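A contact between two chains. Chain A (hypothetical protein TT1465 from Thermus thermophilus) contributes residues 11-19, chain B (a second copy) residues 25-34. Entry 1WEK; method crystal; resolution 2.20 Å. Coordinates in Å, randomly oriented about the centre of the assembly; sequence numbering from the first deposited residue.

Chain A, residues 11-19: HHEDSWRLF
Chain B 25-34: FVEGFETLSE

Chain B is already helical at Phe B25 and stays so through Leu B32, with backbone hydrogen bonds such as Phe B29 N to Phe B25 O (2.7 Å) and Ser B33 N to Phe B29 O (2.9 Å). Chain A ends one helix at Glu A13. Asp A14 then turns with positive phi (46/54), and the chain is helical again by Leu A18. The two stretches run in opposite senses: the CA atoms of Glu A13 and Phe B29 lie 5.2 Å apart, those of Ser A15 and Val B26 7.2 Å, and those of Leu A18 and Phe B25 8.6 Å. Together they bury 434 Å².

Apolar packing centres on Leu A18 (chi1 m, chi2 t), which points toward chain B. Leu A18 CD2 lies 3.9 Å from Phe B25 CD1. Leu A18 CD1 is 4.1 Å from both Val B26 CG2 and Phe B29 CE2. A branched leucine can thus reach three residues on two adjacent turns of the helix. Phe B25 (m, chi2 131°) and Phe B29 (m, chi2 -18°) point toward chain A; Val B26 is t.

Phe B29 also meets polar atoms without bonding to them. Glu A13 O is 3.7 Å from Phe B29 CD2, and Ser A15 OG (chi1 m) sits at the ring edge, 3.8 Å from Phe B29 CD2. Small Ser A15 fits beside the ring.

Toward the start of the chain A stretch and the end of the chain B stretch, polar side chains touch without hydrogen bonding. Glu A13 is buried and extended (m, t, chi3 180°). Glu A13 CG lies 3.6 Å from Ser B33 OG, and Glu A13 OE1 3.5 Å from Glu B30 CG (m, t, chi3 17°). Ser B33 (chi1 p) points toward chain A, but Ser B33 OG donates to Phe B29 O at 2.9 Å, within chain B. His A12 (t, chi2 -81°) points toward chain B and brings His A12 ND1 within 3.0 Å of Ser B33 O, but the angle is poor. No hydrogen bond crosses between the stretches; close packing joins them.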

# COMPACT_ATOMS: atom_id res chain seq x y z
N HIS A 11 -5.63 -2.97 -16.49
CA HIS A 11 -4.82 -2.15 -17.39
C HIS A 11 -5.50 -0.81 -17.68
O HIS A 11 -4.85 0.24 -17.62
CB HIS A 11 -4.56 -2.90 -18.70
CG HIS A 11 -3.70 -2.14 -19.66
ND1 HIS A 11 -4.14 -1.01 -20.32
CD2 HIS A 11 -2.41 -2.31 -20.02
CE1 HIS A 11 -3.16 -0.52 -21.05
NE2 HIS A 11 -2.09 -1.29 -20.89
N HIS A 12 -6.79 -0.85 -17.99
CA HIS A 12 -7.53 0.38 -18.29
C HIS A 12 -7.61 1.26 -17.04
O HIS A 12 -7.65 2.49 -17.14
CB HIS A 12 -8.94 0.03 -18.79
CG HIS A 12 -9.54 1.09 -19.66
ND1 HIS A 12 -10.14 2.22 -19.15
CD2 HIS A 12 -9.60 1.21 -21.01
CE1 HIS A 12 -10.54 3.00 -20.15
NE2 HIS A 12 -10.22 2.40 -21.28
N GLU A 13 -7.61 0.65 -15.86
CA GLU A 13 -7.65 1.41 -14.62
C GLU A 13 -6.33 2.16 -14.46
O GLU A 13 -6.27 3.22 -13.83
CB GLU A 13 -7.92 0.49 -13.43
CG GLU A 13 -9.25 -0.24 -13.55
CD GLU A 13 -9.59 -1.05 -12.32
OE1 GLU A 13 -10.67 -1.69 -12.31
OE2 GLU A 13 -8.80 -1.05 -11.36
N ASP A 14 -5.26 1.60 -15.03
CA ASP A 14 -3.94 2.23 -15.02
C ASP A 14 -3.58 2.75 -13.63
O ASP A 14 -3.25 3.91 -13.48
CB ASP A 14 -3.95 3.38 -16.02
CG ASP A 14 -2.57 3.82 -16.45
OD1 ASP A 14 -1.67 2.96 -16.53
OD2 ASP A 14 -2.39 5.03 -16.72
N SER A 15 -3.64 1.88 -12.63
CA SER A 15 -3.36 2.28 -11.25
C SER A 15 -1.92 2.29 -10.82
O SER A 15 -1.60 2.84 -9.75
CB SER A 15 -4.16 1.42 -10.28
OG SER A 15 -5.55 1.66 -10.41
N TRP A 16 -1.04 1.69 -11.61
CA TRP A 16 0.37 1.66 -11.28
C TRP A 16 0.89 3.10 -11.24
O TRP A 16 1.99 3.38 -10.76
CB TRP A 16 1.15 0.83 -12.30
CG TRP A 16 1.15 1.41 -13.68
CD1 TRP A 16 0.26 1.15 -14.68
CD2 TRP A 16 2.08 2.36 -14.21
NE1 TRP A 16 0.58 1.88 -15.81
CE2 TRP A 16 1.69 2.63 -15.54
CE3 TRP A 16 3.20 3.02 -13.68
CZ2 TRP A 16 2.39 3.53 -16.36
CZ3 TRP A 16 3.90 3.92 -14.50
CH2 TRP A 16 3.49 4.16 -15.83
N ARG A 17 0.10 4.03 -11.75
CA ARG A 17 0.51 5.43 -11.72
C ARG A 17 0.54 5.96 -10.29
O ARG A 17 1.29 6.88 -9.99
CB ARG A 17 -0.45 6.27 -12.55
CG ARG A 17 -0.37 6.01 -14.03
CD ARG A 17 0.94 6.51 -14.56
NE ARG A 17 1.04 6.35 -16.00
CZ ARG A 17 2.10 6.72 -16.71
NH1 ARG A 17 3.15 7.28 -16.11
NH2 ARG A 17 2.12 6.50 -18.02
N LEU A 18 -0.26 5.35 -9.42
CA LEU A 18 -0.36 5.76 -8.02
C LEU A 18 0.90 5.57 -7.18
O LEU A 18 1.07 6.23 -6.15
CB LEU A 18 -1.53 5.03 -7.36
CG LEU A 18 -2.92 5.41 -7.89
CD1 LEU A 18 -3.97 4.45 -7.40
CD2 LEU A 18 -3.24 6.82 -7.43
N PHE A 19 1.77 4.67 -7.61
CA PHE A 19 3.00 4.44 -6.88
C PHE A 19 3.78 5.75 -6.86
O PHE A 19 4.17 6.22 -5.80
CB PHE A 19 3.84 3.34 -7.56
CG PHE A 19 3.30 1.96 -7.37
CD1 PHE A 19 3.11 1.44 -6.09
CD2 PHE A 19 3.01 1.15 -8.46
CE1 PHE A 19 2.65 0.13 -5.90
CE2 PHE A 19 2.54 -0.16 -8.29
CZ PHE A 19 2.36 -0.67 -7.00
N PHE B 25 -9.31 7.51 -5.47
CA PHE B 25 -8.73 7.41 -6.81
C PHE B 25 -9.11 6.08 -7.42
O PHE B 25 -9.65 6.00 -8.55
CB PHE B 25 -7.19 7.51 -6.75
CG PHE B 25 -6.67 8.92 -6.78
CD1 PHE B 25 -5.72 9.35 -5.85
CD2 PHE B 25 -7.11 9.82 -7.75
CE1 PHE B 25 -5.22 10.64 -5.88
CE2 PHE B 25 -6.61 11.12 -7.80
CZ PHE B 25 -5.67 11.53 -6.86
N VAL B 26 -8.82 5.02 -6.67
CA VAL B 26 -9.11 3.66 -7.10
C VAL B 26 -10.56 3.47 -7.55
O VAL B 26 -10.81 3.00 -8.66
CB VAL B 26 -8.78 2.67 -5.97
CG1 VAL B 26 -9.34 1.30 -6.29
CG2 VAL B 26 -7.26 2.61 -5.78
N GLU B 27 -11.52 3.83 -6.70
CA GLU B 27 -12.92 3.68 -7.07
C GLU B 27 -13.21 4.48 -8.32
O GLU B 27 -13.90 4.01 -9.23
CB GLU B 27 -13.83 4.16 -5.95
CG GLU B 27 -15.28 3.85 -6.23
CD GLU B 27 -16.20 4.36 -5.16
OE1 GLU B 27 -17.40 4.04 -5.21
OE2 GLU B 27 -15.71 5.09 -4.27
N GLY B 28 -12.69 5.70 -8.36
CA GLY B 28 -12.88 6.57 -9.50
C GLY B 28 -12.35 5.96 -10.78
O GLY B 28 -13.04 5.97 -11.79
N PHE B 29 -11.12 5.45 -10.75
CA PHE B 29 -10.56 4.84 -11.95
C PHE B 29 -11.41 3.63 -12.29
O PHE B 29 -11.81 3.45 -13.44
CB PHE B 29 -9.11 4.38 -11.72
CG PHE B 29 -8.16 5.49 -11.36
CD1 PHE B 29 -8.47 6.82 -11.63
CD2 PHE B 29 -6.92 5.20 -10.78
CE1 PHE B 29 -7.58 7.84 -11.31
CE2 PHE B 29 -6.02 6.21 -10.46
CZ PHE B 29 -6.35 7.54 -10.73
N GLU B 30 -11.71 2.81 -11.29
CA GLU B 30 -12.53 1.63 -11.52
C GLU B 30 -13.81 1.99 -12.27
O GLU B 30 -14.07 1.49 -13.37
CB GLU B 30 -12.91 0.98 -10.20
CG GLU B 30 -11.82 0.15 -9.57
CD GLU B 30 -12.14 -0.22 -8.13
OE1 GLU B 30 -13.32 -0.12 -7.74
OE2 GLU B 30 -11.22 -0.63 -7.40
N THR B 31 -14.60 2.88 -11.68
CA THR B 31 -15.88 3.30 -12.26
C THR B 31 -15.82 4.00 -13.63
O THR B 31 -16.53 3.61 -14.55
CB THR B 31 -16.63 4.24 -11.30
OG1 THR B 31 -16.82 3.60 -10.04
CG2 THR B 31 -17.99 4.63 -11.89
N LEU B 32 -15.00 5.02 -13.76
CA LEU B 32 -14.93 5.74 -15.02
C LEU B 32 -14.30 4.97 -16.17
O LEU B 32 -14.78 5.04 -17.30
CB LEU B 32 -14.23 7.09 -14.81
CG LEU B 32 -14.97 8.02 -13.84
CD1 LEU B 32 -14.37 9.41 -13.89
CD2 LEU B 32 -16.45 8.11 -14.23
N SER B 33 -13.24 4.22 -15.88
CA SER B 33 -12.55 3.47 -16.93
C SER B 33 -13.39 2.36 -17.56
O SER B 33 -13.13 1.95 -18.70
CB SER B 33 -11.24 2.88 -16.38
OG SER B 33 -11.47 1.67 -15.68
N GLU B 34 -14.40 1.86 -16.86
CA GLU B 34 -15.22 0.80 -17.43
C GLU B 34 -16.44 1.29 -18.21
O GLU B 34 -17.20 0.49 -18.75
CB GLU B 34 -15.68 -0.18 -16.35
CG GLU B 34 -16.69 0.40 -15.39
CD GLU B 34 -17.42 -0.69 -14.60
OE1 GLU B 34 -16.74 -1.54 -13.96
OE2 GLU B 34 -18.67 -0.67 -14.61